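Local coordinates for periplasmic oligopeptide-binding protein (Burkholderia pseudomallei, PDB 3ZS6) that probably binds oligopeptides in the periplasm and hands them to an ABC transport system for uptake into the cell, at residues A[7-12]-A[231-236]; A[61-66]-A[135-140]; A[252-257]-A[479-484]. All blocks are in the same frame, centred on the assembly; numbering follows the deposited sequence.

Close to the N terminus, strand 6-11 supplies the first half of interaction 1, whose other half, residues 231-236, arrives only after 218 intervening residues. Within that long loop lies interaction 2, a short closure joining strand 63-68 to strand 133-137 in a separate antiparallel sheet; it lies about 38 Å from interaction 1, centre to centre, across the middle of the chain. Interaction 3 opens after interaction 1 has closed and brings strand 470-480 back to strand 253-258. Interactions 1 and 3 touch: Thr234 N lies 2.9 Å from Leu480 O, and the Asp232 carboxylate meets the Tyr484 hydroxyl. The N-terminal strand, the middle of the chain and its C-terminal part thus converge in one region.

Interaction 1: A[7-12]-A[231-236]; sequences LTRQVP and IDYTYS
Gln10 reaches across to the backbone of Tyr235 with its side-chain amide: Tyr235 N donates to Gln10 OE1 at 2.9 Å and an almost straight 175°, coming in from above the amide plane. CG of Gln10 stands anti to its backbone N (chi1 175°). A water lies 2.7 Å from Gln10 OE1 and accepts from Ser236 N. The backbone of Gln10 contributes as well, its N donating to Tyr233 O at 2.9 Å. Strand 6-11 is an outermost strand of a mixed four-stranded sheet, and the loop between helices 219-227 and 242-249 runs beside it. The Arg9 side chain runs beside that of Tyr233 and sets its guanidinium over one ring face in a cation-pi contact, Arg9 CZ 4.3 Å from the centroid and the planes 43° apart. Ser499 and the carbonyl of Arg497 bind the guanidinium nitrogens. Pro12 lies over one face of the Tyr235 ring, its CG above the centre in a CH-pi contact, while Trp26 meets that ring edge-to-face. At the start of the segment, Thr8 N donates to the anti lone pair of Asp232 OD2 at 2.9 Å, and Asp232 N returns a bond to Thr8 O; Asp232 OD1 is hydrogen-bonded to Tyr484 OH.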
loop_
_atom_site.group_PDB
_atom_site.type_symbol
_atom_site.label_atom_id
_atom_site.label_comp_id
_atom_site.label_asym_id
_atom_site.label_seq_id
_atom_site.Cartn_x
_atom_site.Cartn_y
_atom_site.Cartn_z
ATOM N N LEU A 7 9.515 -21.588 4.989
ATOM C CA LEU A 7 8.250 -21.011 4.550
ATOM C C LEU A 7 8.384 -20.467 3.138
ATOM O O LEU A 7 9.339 -19.754 2.837
ATOM C CB LEU A 7 7.830 -19.888 5.493
ATOM C CG LEU A 7 6.502 -19.208 5.149
ATOM C CD1 LEU A 7 5.339 -20.154 5.435
ATOM C CD2 LEU A 7 6.376 -17.918 5.947
ATOM N N THR A 8 7.424 -20.807 2.279
ATOM C CA THR A 8 7.388 -20.303 0.911
ATOM C C THR A 8 6.108 -19.496 0.701
ATOM O O THR A 8 4.999 -20.028 0.848
ATOM C CB THR A 8 7.440 -21.455 -0.109
ATOM O OG1 THR A 8 8.656 -22.186 0.062
ATOM C CG2 THR A 8 7.372 -20.924 -1.544
ATOM N N ARG A 9 6.270 -18.216 0.368
ATOM C CA ARG A 9 5.142 -17.295 0.211
ATOM C C ARG A 9 5.066 -16.797 -1.230
ATOM O O ARG A 9 6.089 -16.469 -1.829
ATOM C CB ARG A 9 5.302 -16.080 1.145
ATOM C CG ARG A 9 5.557 -16.436 2.618
ATOM C CD ARG A 9 5.951 -15.188 3.436
ATOM N NE ARG A 9 4.890 -14.177 3.458
ATOM C CZ ARG A 9 4.646 -13.361 4.480
ATOM N NH1 ARG A 9 5.398 -13.424 5.577
ATOM N NH2 ARG A 9 3.642 -12.482 4.407
ATOM N N GLN A 10 3.856 -16.724 -1.778
ATOM C CA GLN A 10 3.672 -16.235 -3.148
ATOM C C GLN A 10 3.336 -14.748 -3.138
ATOM O O GLN A 10 2.462 -14.305 -2.383
ATOM C CB GLN A 10 2.572 -17.018 -3.877
ATOM C CG GLN A 10 2.239 -16.480 -5.294
ATOM C CD GLN A 10 0.820 -15.910 -5.424
ATOM O OE1 GLN A 10 -0.112 -16.349 -4.747
ATOM N NE2 GLN A 10 0.654 -14.947 -6.324
ATOM N N VAL A 11 4.043 -13.974 -3.959
ATOM C CA VAL A 11 3.713 -12.555 -4.143
ATOM C C VAL A 11 3.224 -12.285 -5.577
ATOM O O VAL A 11 3.569 -13.021 -6.503
ATOM C CB VAL A 11 4.887 -11.633 -3.748
ATOM C CG1 VAL A 11 5.099 -11.658 -2.219
ATOM C CG2 VAL A 11 6.160 -12.035 -4.481
ATOM N N PRO A 12 2.405 -11.232 -5.761
ATOM C CA PRO A 12 1.689 -11.032 -7.033
ATOM C C PRO A 12 2.561 -10.534 -8.191
ATOM O O PRO A 12 2.105 -10.535 -9.332
ATOM C CB PRO A 12 0.628 -9.980 -6.676
ATOM C CG PRO A 12 1.261 -9.198 -5.536
ATOM C CD PRO A 12 2.022 -10.238 -4.739
ATOM N N ILE A 231 3.918 -24.184 -2.326
ATOM C CA ILE A 231 3.713 -22.898 -1.667
ATOM C C ILE A 231 2.941 -23.127 -0.372
ATOM O O ILE A 231 2.065 -23.980 -0.331
ATOM C CB ILE A 231 2.889 -21.960 -2.573
ATOM C CG1 ILE A 231 3.678 -21.621 -3.835
ATOM C CG2 ILE A 231 2.495 -20.692 -1.826
ATOM C CD1 ILE A 231 2.876 -20.843 -4.862
ATOM N N ASP A 232 3.248 -22.376 0.681
ATOM C CA ASP A 232 2.535 -22.564 1.948
ATOM C C ASP A 232 1.523 -21.456 2.217
ATOM O O ASP A 232 0.701 -21.565 3.132
ATOM C CB ASP A 232 3.511 -22.597 3.131
ATOM C CG ASP A 232 4.640 -23.587 2.936
ATOM O OD1 ASP A 232 4.366 -24.803 2.909
ATOM O OD2 ASP A 232 5.802 -23.143 2.829
ATOM N N TYR A 233 1.594 -20.393 1.418
ATOM C CA TYR A 233 1.000 -19.108 1.772
ATOM C C TYR A 233 0.807 -18.332 0.472
ATOM O O TYR A 233 1.775 -17.832 -0.092
ATOM C CB TYR A 233 2.001 -18.383 2.683
ATOM C CG TYR A 233 1.560 -17.106 3.376
ATOM C CD1 TYR A 233 1.332 -15.936 2.657
ATOM C CD2 TYR A 233 1.425 -17.059 4.767
ATOM C CE1 TYR A 233 0.959 -14.754 3.298
ATOM C CE2 TYR A 233 1.052 -15.885 5.419
ATOM C CZ TYR A 233 0.818 -14.739 4.678
ATOM O OH TYR A 233 0.445 -13.574 5.310
ATOM N N THR A 234 -0.431 -18.242 -0.014
ATOM C CA THR A 234 -0.682 -17.549 -1.275
ATOM C C THR A 234 -0.919 -16.063 -1.054
ATOM O O THR A 234 -1.153 -15.615 0.064
ATOM C CB THR A 234 -1.920 -18.108 -2.033
ATOM O OG1 THR A 234 -3.126 -17.705 -1.364
ATOM C CG2 THR A 234 -1.863 -19.631 -2.149
ATOM N N TYR A 235 -0.895 -15.306 -2.142
ATOM C CA TYR A 235 -1.211 -13.889 -2.078
ATOM C C TYR A 235 -2.716 -13.683 -1.880
ATOM O O TYR A 235 -3.150 -12.948 -0.987
ATOM C CB TYR A 235 -0.742 -13.194 -3.352
ATOM C CG TYR A 235 -1.266 -11.786 -3.494
ATOM C CD1 TYR A 235 -0.874 -10.788 -2.608
ATOM C CD2 TYR A 235 -2.150 -11.453 -4.517
ATOM C CE1 TYR A 235 -1.352 -9.493 -2.729
ATOM C CE2 TYR A 235 -2.627 -10.158 -4.656
ATOM C CZ TYR A 235 -2.225 -9.185 -3.761
ATOM O OH TYR A 235 -2.705 -7.904 -3.893
ATOM N N SER A 236 -3.512 -14.358 -2.701
ATOM C CA SER A 236 -4.966 -14.255 -2.642
ATOM C C SER A 236 -5.603 -15.575 -3.083
ATOM O O SER A 236 -5.029 -16.641 -2.893
ATOM C CB SER A 236 -5.437 -13.106 -3.539
ATOM O OG SER A 236 -6.846 -12.993 -3.550
HETATM O O HOH W 1 8.055 -24.254 2.171
HETATM O O HOH W 2 -2.784 -15.991 -5.035
HETATM O O HOH W 3 1.293 -13.910 0.001
#

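Interaction 2: A[61-66]-A[135-140]; sequences PDTWIF and EVKTEV
Pro61 takes part through a water that donates both to its carbonyl O and to Thr138 OG1, and accepts a weak bond from Trp64 NE1. Asp62 then opens the direct pairing with its carbonyl, which accepts a hydrogen bond from Thr138 N at 2.9 Å; the CA of Lys137 also approaches Asp62 O, at 3.2 Å, in a CA-H...O contact. Thr63 follows in a non-hydrogen-bonded pair with Lys137. Its OG1 donates to Asp62 OD1 at 2.7 Å from above the carboxylate plane, and receives a weak bond from Lys137 NZ at 3.4 Å. The lysine chain lies side by side with Thr63, and a bend at chi2 (-90°) places its CD 3.5 Å from Thr63 OG1. The ammonium remains beyond salt-bridge range of Asp62, though the nearby opposite charge may still favour its position. Trp64 and Val136 form the hydrogen-bonded pair, exchanging two nearly straight N-H...O bonds of 3.0 Å between Trp64 N and Val136 O and between Val136 N and Trp64 O. At Ile65, CD1 packs on CB and CG of Glu135, whose carboxylate is held by Arg127. Phe66 touches CG2 of Val136 through CE1. The two strands are inner neighbours in a five-stranded antiparallel sheet, with 63-68 in the middle, flanked by strands 48-60 and 126-128, and Phe145 of helix 145-148 packs against Trp64, Phe66 and Val136.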
loop_
_atom_site.group_PDB
_atom_site.type_symbol
_atom_site.label_atom_id
_atom_site.label_comp_id
_atom_site.label_asym_id
_atom_site.label_seq_id
_atom_site.Cartn_x
_atom_site.Cartn_y
_atom_site.Cartn_z
ATOM N N PRO A 61 2.581 17.560 22.044
ATOM C CA PRO A 61 1.754 17.381 20.850
ATOM C C PRO A 61 2.602 17.094 19.615
ATOM O O PRO A 61 2.277 16.180 18.872
ATOM C CB PRO A 61 1.045 18.727 20.719
ATOM C CG PRO A 61 0.925 19.205 22.140
ATOM C CD PRO A 61 2.182 18.744 22.826
ATOM N N ASP A 62 3.692 17.832 19.423
ATOM C CA ASP A 62 4.480 17.705 18.196
ATOM C C ASP A 62 5.791 16.947 18.386
ATOM O O ASP A 62 6.677 17.032 17.539
ATOM C CB ASP A 62 4.796 19.092 17.638
ATOM C CG ASP A 62 5.843 19.814 18.458
ATOM O OD1 ASP A 62 6.062 19.410 19.620
ATOM O OD2 ASP A 62 6.455 20.773 17.943
ATOM N N THR A 63 5.916 16.208 19.486
ATOM C CA THR A 63 7.195 15.602 19.850
ATOM C C THR A 63 7.074 14.159 20.338
ATOM O O THR A 63 6.327 13.874 21.276
ATOM C CB THR A 63 7.896 16.423 20.939
ATOM O OG1 THR A 63 8.076 17.766 20.477
ATOM C CG2 THR A 63 9.257 15.818 21.280
ATOM N N TRP A 64 7.824 13.262 19.698
ATOM C CA TRP A 64 7.923 11.863 20.121
ATOM C C TRP A 64 9.363 11.497 20.490
ATOM O O TRP A 64 10.315 11.932 19.839
ATOM C CB TRP A 64 7.445 10.923 19.004
ATOM C CG TRP A 64 5.962 10.946 18.755
ATOM C CD1 TRP A 64 5.276 11.808 17.941
ATOM C CD2 TRP A 64 4.986 10.060 19.317
ATOM N NE1 TRP A 64 3.933 11.515 17.971
ATOM C CE2 TRP A 64 3.728 10.445 18.803
ATOM C CE3 TRP A 64 5.052 8.982 20.212
ATOM C CZ2 TRP A 64 2.545 9.792 19.154
ATOM C CZ3 TRP A 64 3.881 8.330 20.556
ATOM C CH2 TRP A 64 2.642 8.736 20.025
ATOM N N ILE A 65 9.518 10.689 21.533
ATOM C CA ILE A 65 10.828 10.186 21.930
ATOM C C ILE A 65 10.846 8.668 21.760
ATOM O O ILE A 65 9.943 7.981 22.229
ATOM C CB ILE A 65 11.144 10.526 23.407
ATOM C CG1 ILE A 65 11.213 12.039 23.613
ATOM C CG2 ILE A 65 12.458 9.883 23.846
ATOM C CD1 ILE A 65 12.431 12.678 23.002
ATOM N N PHE A 66 11.867 8.153 21.079
ATOM C CA PHE A 66 12.047 6.712 20.924
ATOM C C PHE A 66 13.328 6.286 21.631
ATOM O O PHE A 66 14.407 6.822 21.369
ATOM C CB PHE A 66 12.116 6.313 19.436
ATOM C CG PHE A 66 10.823 6.524 18.683
ATOM C CD1 PHE A 66 10.523 7.758 18.127
ATOM C CD2 PHE A 66 9.915 5.490 18.532
ATOM C CE1 PHE A 66 9.342 7.957 17.428
ATOM C CE2 PHE A 66 8.727 5.680 17.836
ATOM C CZ PHE A 66 8.440 6.919 17.285
ATOM N N GLU A 135 14.717 11.744 18.875
ATOM C CA GLU A 135 13.653 12.729 18.999
ATOM C C GLU A 135 13.083 13.061 17.617
ATOM O O GLU A 135 13.822 13.435 16.709
ATOM C CB GLU A 135 14.175 14.003 19.667
ATOM C CG GLU A 135 13.138 15.110 19.751
ATOM C CD GLU A 135 13.739 16.444 20.141
ATOM O OE1 GLU A 135 14.340 17.102 19.268
ATOM O OE2 GLU A 135 13.614 16.831 21.322
ATOM N N VAL A 136 11.771 12.916 17.464
ATOM C CA VAL A 136 11.103 13.317 16.229
ATOM C C VAL A 136 10.109 14.452 16.473
ATOM O O VAL A 136 9.198 14.332 17.300
ATOM C CB VAL A 136 10.374 12.131 15.551
ATOM C CG1 VAL A 136 9.678 12.592 14.266
ATOM C CG2 VAL A 136 11.353 11.016 15.248
ATOM N N LYS A 137 10.310 15.559 15.766
ATOM C CA LYS A 137 9.370 16.674 15.780
ATOM C C LYS A 137 8.477 16.565 14.551
ATOM O O LYS A 137 8.977 16.368 13.447
ATOM C CB LYS A 137 10.121 18.006 15.737
ATOM C CG LYS A 137 11.030 18.264 16.934
ATOM C CD LYS A 137 10.291 18.985 18.047
ATOM C CE LYS A 137 11.235 19.329 19.184
ATOM N NZ LYS A 137 10.530 20.040 20.279
ATOM N N THR A 138 7.168 16.694 14.740
ATOM C CA THR A 138 6.220 16.643 13.630
ATOM C C THR A 138 5.633 18.023 13.366
ATOM O O THR A 138 5.572 18.854 14.272
ATOM C CB THR A 138 5.067 15.657 13.904
ATOM O OG1 THR A 138 4.420 16.009 15.134
ATOM C CG2 THR A 138 5.590 14.229 13.997
ATOM N N GLU A 139 5.200 18.256 12.127
ATOM C CA GLU A 139 4.632 19.547 11.724
ATOM C C GLU A 139 3.355 19.862 12.489
ATOM O O GLU A 139 3.106 21.004 12.851
ATOM C CB GLU A 139 4.327 19.556 10.222
ATOM C CG GLU A 139 5.549 19.497 9.325
ATOM C CD GLU A 139 6.246 20.838 9.187
ATOM O OE1 GLU A 139 5.795 21.815 9.821
ATOM O OE2 GLU A 139 7.245 20.915 8.440
ATOM N N VAL A 140 2.537 18.839 12.702
ATOM C CA VAL A 140 1.306 18.962 13.468
ATOM C C VAL A 140 1.223 17.747 14.378
ATOM O O VAL A 140 1.936 16.773 14.170
ATOM C CB VAL A 140 0.070 18.973 12.555
ATOM C CG1 VAL A 140 0.061 20.220 11.685
ATOM C CG2 VAL A 140 0.041 17.717 11.687
HETATM O O HOH W 4 3.237 14.224 17.095
#

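Interaction 3: A[252-257]-A[479-484]; sequences ELRPGL and RLVKSY
Arg254 and Arg479 are joined through their backbones, Arg254 N donating to Arg479 O at 2.7 Å; the return bond from Arg479 N to Arg254 O is weak. Two residues along, Val481 N donates to Glu252 O at 2.9 Å. That carbonyl is gripped twice, because NE of Arg254 reaches it from the opposite face of its plane, with the oxygen lying in the plane of the guanidinium. The same side chain also crosses to the other segment, just past the end of its strand: Arg254 NH2 donates to Val481 O at 2.9 Å, from above the plane of that carbonyl. A bend at chi2 (-61°) sets CD, and the chain crosses Val481 at about a right angle, Val481 CB lying over one face of the guanidinium, 3.8 Å from Arg254 NE. A glycerol, probably from the crystallisation liquor, is hydrogen-bonded to NH1. In one of its two conformers, Glu252 extends beyond CG, and Ser483 OG donates to the anti lone pair of Glu252 OE2 at 3.0 Å. Equally tentative, OE1 has the hydroxyl of Tyr226 as partner and is bridged by a water to Lys482 NZ, itself hydrogen-bonded to Tyr226 O. Farther out, CB of Leu253 meets CD2 of Leu480 at 4.1 Å in one conformer of Leu480, an apolar contact beside Ile245 of helix 242-249. The pairing is a short antiparallel beta ladder, with Leu253 and Leu480 the non-hydrogen-bonded pair and Arg254 and Arg479 the hydrogen-bonded one, within the mixed sheet of this family 5 solute-binding protein that joins the middle of the chain to its C-terminal part.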
loop_
_atom_site.group_PDB
_atom_site.type_symbol
_atom_site.label_atom_id
_atom_site.label_comp_id
_atom_site.label_asym_id
_atom_site.label_seq_id
_atom_site.Cartn_x
_atom_site.Cartn_y
_atom_site.Cartn_z
ATOM N N GLU A 252 -8.156 -23.447 5.792
ATOM C CA GLU A 252 -6.926 -22.898 5.216
ATOM C C GLU A 252 -7.234 -21.600 4.462
ATOM O O GLU A 252 -6.366 -20.733 4.287
ATOM C CB GLU A 252 -6.236 -23.920 4.302
ATOM C CG GLU A 252 -5.822 -25.192 5.041
ATOM C CD GLU A 252 -5.073 -26.181 4.173
ATOM O OE1 GLU A 252 -4.916 -25.918 2.961
ATOM O OE2 GLU A 252 -4.636 -27.225 4.709
ATOM N N LEU A 253 -8.479 -21.464 4.020
ATOM C CA LEU A 253 -8.913 -20.224 3.374
ATOM C C LEU A 253 -9.146 -19.202 4.481
ATOM O O LEU A 253 -10.135 -19.287 5.208
ATOM C CB LEU A 253 -10.194 -20.458 2.556
ATOM C CG LEU A 253 -10.911 -19.241 1.946
ATOM C CD1 LEU A 253 -9.923 -18.264 1.385
ATOM C CD2 LEU A 253 -11.908 -19.662 0.864
ATOM N N ARG A 254 -8.215 -18.260 4.630
ATOM C CA ARG A 254 -8.283 -17.289 5.717
ATOM C C ARG A 254 -9.065 -16.064 5.254
ATOM O O ARG A 254 -8.607 -15.314 4.393
ATOM C CB ARG A 254 -6.881 -16.893 6.177
ATOM C CG ARG A 254 -5.908 -18.063 6.315
ATOM C CD ARG A 254 -6.378 -19.107 7.354
ATOM N NE ARG A 254 -5.471 -20.251 7.354
ATOM C CZ ARG A 254 -4.715 -20.625 8.381
ATOM N NH1 ARG A 254 -4.766 -19.968 9.540
ATOM N NH2 ARG A 254 -3.909 -21.669 8.248
ATOM N N PRO A 255 -10.253 -15.862 5.829
ATOM C CA PRO A 255 -11.205 -14.881 5.305
ATOM C C PRO A 255 -11.126 -13.533 6.007
ATOM O O PRO A 255 -10.636 -13.447 7.136
ATOM C CB PRO A 255 -12.541 -15.520 5.651
ATOM C CG PRO A 255 -12.271 -16.143 7.007
ATOM C CD PRO A 255 -10.821 -16.617 6.961
ATOM N N GLY A 256 -11.639 -12.506 5.335
ATOM C CA GLY A 256 -11.829 -11.190 5.916
ATOM C C GLY A 256 -11.731 -10.088 4.868
ATOM O O GLY A 256 -11.381 -10.342 3.715
ATOM N N LEU A 257 -12.048 -8.863 5.268
ATOM C CA LEU A 257 -11.829 -7.699 4.420
ATOM C C LEU A 257 -10.579 -6.961 4.901
ATOM O O LEU A 257 -10.186 -7.073 6.063
ATOM C CB LEU A 257 -13.038 -6.768 4.465
ATOM C CG LEU A 257 -14.360 -7.283 3.895
ATOM C CD1 LEU A 257 -15.516 -6.404 4.366
ATOM C CD2 LEU A 257 -14.315 -7.358 2.374
ATOM N N ARG A 479 -7.142 -15.587 1.419
ATOM C CA ARG A 479 -5.979 -16.271 0.873
ATOM C C ARG A 479 -5.867 -17.665 1.497
ATOM O O ARG A 479 -6.547 -17.963 2.488
ATOM C CB ARG A 479 -4.696 -15.458 1.115
ATOM C CG ARG A 479 -4.263 -15.341 2.582
ATOM C CD ARG A 479 -2.756 -15.033 2.704
ATOM N NE ARG A 479 -2.372 -13.844 1.942
ATOM C CZ ARG A 479 -2.375 -12.606 2.434
ATOM N NH1 ARG A 479 -2.742 -12.380 3.694
ATOM N NH2 ARG A 479 -2.021 -11.586 1.660
ATOM N N LEU A 480 -5.035 -18.516 0.899
ATOM C CA LEU A 480 -4.808 -19.864 1.416
ATOM C C LEU A 480 -3.500 -19.911 2.190
ATOM O O LEU A 480 -2.460 -19.481 1.692
ATOM C CB LEU A 480 -4.782 -20.890 0.276
ATOM C CG LEU A 480 -6.126 -21.163 -0.415
ATOM C CD1 LEU A 480 -5.938 -21.792 -1.797
ATOM C CD2 LEU A 480 -7.022 -22.044 0.465
ATOM N N VAL A 481 -3.566 -20.422 3.415
ATOM C CA VAL A 481 -2.387 -20.612 4.251
ATOM C C VAL A 481 -2.504 -22.004 4.874
ATOM O O VAL A 481 -3.527 -22.340 5.473
ATOM C CB VAL A 481 -2.279 -19.543 5.352
ATOM C CG1 VAL A 481 -1.075 -19.810 6.252
ATOM C CG2 VAL A 481 -2.194 -18.128 4.736
ATOM N N LYS A 482 -1.467 -22.818 4.705
ATOM C CA LYS A 482 -1.507 -24.223 5.120
ATOM C C LYS A 482 -1.851 -24.380 6.608
ATOM O O LYS A 482 -1.520 -23.517 7.430
ATOM C CB LYS A 482 -0.171 -24.902 4.799
ATOM C CG LYS A 482 0.149 -24.965 3.298
ATOM C CD LYS A 482 -0.685 -26.040 2.601
ATOM C CE LYS A 482 -0.309 -26.189 1.128
ATOM N NZ LYS A 482 -0.990 -27.366 0.506
ATOM N N SER A 483 -2.528 -25.477 6.942
ATOM C CA SER A 483 -2.927 -25.756 8.322
ATOM C C SER A 483 -1.736 -25.872 9.270
ATOM O O SER A 483 -1.876 -25.647 10.474
ATOM C CB SER A 483 -3.774 -27.034 8.397
ATOM O OG SER A 483 -4.978 -26.863 7.669
ATOM N N TYR A 484 -0.571 -26.237 8.742
ATOM C CA TYR A 484 0.624 -26.332 9.588
ATOM C C TYR A 484 1.342 -24.990 9.815
ATOM O O TYR A 484 2.362 -24.941 10.505
ATOM C CB TYR A 484 1.608 -27.375 9.053
ATOM C CG TYR A 484 1.966 -27.210 7.591
ATOM C CD1 TYR A 484 2.867 -26.227 7.177
ATOM C CD2 TYR A 484 1.408 -28.042 6.625
ATOM C CE1 TYR A 484 3.197 -26.078 5.829
ATOM C CE2 TYR A 484 1.732 -27.907 5.288
ATOM C CZ TYR A 484 2.624 -26.922 4.892
ATOM O OH TYR A 484 2.940 -26.797 3.552
HETATM O O HOH W 5 -3.683 -27.859 1.499
HETATM O O HOH W 6 -2.243 -28.247 5.187
HETATM O O HOH W 7 -3.065 -22.719 10.626
#